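Long-range contact in ribose ABC transporter, substrate binding protein (Conexibacter woesei, PDB 4KQ9), which probably binds a carbohydrate, perhaps ribose, as the solute-binding component of an ABC transporter for sugar uptake: residues 105-111 and 268-274. The protein carries 1 engineered substitution. Numbering follows the deposited sequence.
Sequences LSFVGSD and PDRRIFT. With GOL (glycerol), chain B.
Strands 106-109 and 271-273 pair in parallel: their axes diverge by 11° and approach to 4.8 Å. F107 lies level with R271 (CA-CA 5.0 Å) and V108 with I272 (CA-CA 4.8 Å). The backbone ladder runs F107 N to R270 O (2.9 Å), I272 N to F107 O (2.9 Å), G109 N to I272 O (3.1 Å) and T274 N to G109 O (3.3 Å); S106 OG extends it by donating to D269 O (2.8 Å). At phi/psi 164/172, G109 adopts a conformation that calls for glycine, since a CB would jam against the preceding carbonyl.

R271 (chi1 t, chi2 p, chi3 t) folds back over F107 (chi1 t): R271 CZ stands 3.9 Å from the F107 ring centroid, planes at 24°, a stacked cation-pi pair. R271 NH1 donates to F107 O (3.2 Å) and G109 O (3.0 Å), and R271 NH2 to S110 O (2.8 Å).

On the face carrying V108 and I272, V108 CG2 lies 4.1 Å from I272 CB; V108 CG1 also meets T274 CG2 at 3.5 Å, and helix 247-264 packs against I272 and T274. L105 CD1 touches P268 CD (3.7 Å).

One water joins L105 O to P268 O; another joins S110 OG, also bonded to Q245, to T274 OG1. O3 of a glycerol, probably from the crystallisation liquor, accepts from D111 N (3.1 Å) and donates to T274 O (2.5 Å).

Strand 271-273 thus closes one edge of the six-stranded parallel sheet, a late-chain strand completing the N-terminal lobe, as in two-lobed periplasmic sugar-binding proteins.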
# COMPACT_ATOMS: atom_id res chain seq x y z
N LEU A 105 12.37 -6.42 -14.44
CA LEU A 105 11.47 -7.46 -14.93
C LEU A 105 9.99 -7.15 -14.70
O LEU A 105 9.17 -7.36 -15.61
CB LEU A 105 11.84 -8.78 -14.24
CG LEU A 105 11.23 -10.07 -14.76
CD1 LEU A 105 11.89 -10.44 -16.08
CD2 LEU A 105 11.36 -11.19 -13.71
N SER A 106 9.64 -6.69 -13.49
CA SER A 106 8.30 -6.27 -13.19
C SER A 106 8.24 -5.39 -11.92
O SER A 106 9.20 -5.33 -11.13
CB SER A 106 7.40 -7.50 -13.01
OG SER A 106 6.04 -7.13 -12.99
N PHE A 107 7.09 -4.74 -11.75
CA PHE A 107 6.69 -4.00 -10.56
C PHE A 107 5.37 -4.60 -10.10
O PHE A 107 4.37 -4.54 -10.77
CB PHE A 107 6.58 -2.53 -10.88
CG PHE A 107 6.00 -1.70 -9.78
CD1 PHE A 107 6.06 -2.09 -8.45
CD2 PHE A 107 5.42 -0.50 -10.09
CE1 PHE A 107 5.46 -1.32 -7.46
CE2 PHE A 107 4.86 0.30 -9.11
CZ PHE A 107 4.88 -0.10 -7.78
N VAL A 108 5.43 -5.32 -9.00
CA VAL A 108 4.33 -6.03 -8.38
C VAL A 108 3.88 -5.14 -7.21
O VAL A 108 4.68 -4.84 -6.30
CB VAL A 108 4.77 -7.41 -7.86
CG1 VAL A 108 3.73 -8.09 -7.01
CG2 VAL A 108 5.08 -8.34 -9.01
N GLY A 109 2.60 -4.76 -7.21
CA GLY A 109 2.10 -3.98 -6.10
C GLY A 109 0.77 -3.31 -6.42
O GLY A 109 0.21 -3.46 -7.51
N SER A 110 0.16 -2.72 -5.40
CA SER A 110 -1.21 -2.22 -5.55
C SER A 110 -1.28 -1.14 -6.61
O SER A 110 -0.32 -0.45 -6.86
CB SER A 110 -1.75 -1.59 -4.23
OG SER A 110 -1.67 -2.48 -3.18
N ASP A 111 -2.47 -1.00 -7.17
CA ASP A 111 -2.85 0.10 -8.03
C ASP A 111 -3.44 1.20 -7.14
O ASP A 111 -4.62 1.11 -6.73
CB ASP A 111 -3.92 -0.40 -8.98
CG ASP A 111 -4.42 0.68 -9.95
OD1 ASP A 111 -4.01 1.85 -9.85
OD2 ASP A 111 -5.25 0.31 -10.82
N PRO A 268 7.42 -11.95 -17.65
CA PRO A 268 6.08 -11.56 -17.13
C PRO A 268 5.67 -10.17 -17.66
O PRO A 268 6.52 -9.45 -18.19
CB PRO A 268 6.33 -11.50 -15.63
CG PRO A 268 7.73 -11.20 -15.51
CD PRO A 268 8.48 -11.65 -16.70
N ASP A 269 4.43 -9.80 -17.42
CA ASP A 269 3.92 -8.44 -17.54
C ASP A 269 4.82 -7.57 -16.63
O ASP A 269 5.18 -7.99 -15.53
CB ASP A 269 2.47 -8.38 -17.10
CG ASP A 269 1.56 -9.27 -18.00
OD1 ASP A 269 1.22 -8.81 -19.08
OD2 ASP A 269 1.22 -10.43 -17.66
N ARG A 270 5.17 -6.38 -17.12
CA ARG A 270 6.05 -5.49 -16.40
C ARG A 270 5.37 -4.73 -15.28
O ARG A 270 6.08 -4.24 -14.43
CB ARG A 270 6.79 -4.55 -17.35
CG ARG A 270 7.65 -5.27 -18.39
CD ARG A 270 8.62 -4.28 -19.05
NE ARG A 270 9.67 -3.90 -18.10
CZ ARG A 270 10.15 -2.66 -17.96
NH1 ARG A 270 9.65 -1.66 -18.69
NH2 ARG A 270 11.13 -2.41 -17.09
N ARG A 271 4.02 -4.67 -15.27
CA ARG A 271 3.25 -4.15 -14.16
C ARG A 271 2.25 -5.20 -13.75
O ARG A 271 1.47 -5.64 -14.57
CB ARG A 271 2.59 -2.79 -14.52
CG ARG A 271 1.93 -2.08 -13.39
CD ARG A 271 2.93 -1.53 -12.39
NE ARG A 271 2.27 -0.83 -11.28
CZ ARG A 271 1.82 -1.35 -10.14
NH1 ARG A 271 1.94 -2.63 -9.86
NH2 ARG A 271 1.22 -0.57 -9.25
N ILE A 272 2.27 -5.64 -12.49
CA ILE A 272 1.27 -6.66 -12.05
C ILE A 272 0.59 -6.06 -10.82
O ILE A 272 1.27 -5.87 -9.81
CB ILE A 272 1.98 -7.98 -11.70
CG1 ILE A 272 2.62 -8.60 -12.95
CG2 ILE A 272 1.05 -8.90 -10.94
CD1 ILE A 272 3.65 -9.69 -12.71
N PHE A 273 -0.68 -5.65 -10.97
CA PHE A 273 -1.48 -5.08 -9.90
C PHE A 273 -1.93 -6.24 -9.02
O PHE A 273 -2.36 -7.26 -9.52
CB PHE A 273 -2.71 -4.40 -10.47
CG PHE A 273 -2.41 -3.25 -11.36
CD1 PHE A 273 -1.67 -2.18 -10.93
CD2 PHE A 273 -2.89 -3.23 -12.66
CE1 PHE A 273 -1.42 -1.08 -11.77
CE2 PHE A 273 -2.65 -2.13 -13.51
CZ PHE A 273 -1.93 -1.04 -13.06
N THR A 274 -1.73 -6.09 -7.71
CA THR A 274 -2.07 -7.05 -6.72
C THR A 274 -3.43 -6.72 -6.13
O THR A 274 -3.80 -5.60 -6.15
CB THR A 274 -0.94 -7.10 -5.64
OG1 THR A 274 -0.57 -5.78 -5.22
CG2 THR A 274 0.32 -7.73 -6.25
C1 GOL B . -6.16 -5.54 -8.46
O1 GOL B . -6.67 -6.17 -9.64
C2 GOL B . -6.50 -4.05 -8.38
O2 GOL B . -5.99 -3.32 -9.50
C3 GOL B . -5.83 -3.38 -7.18
O3 GOL B . -4.40 -3.39 -7.24
O HOH W 1 9.14 -8.54 -17.92
O HOH W 2 -2.20 -5.07 -3.22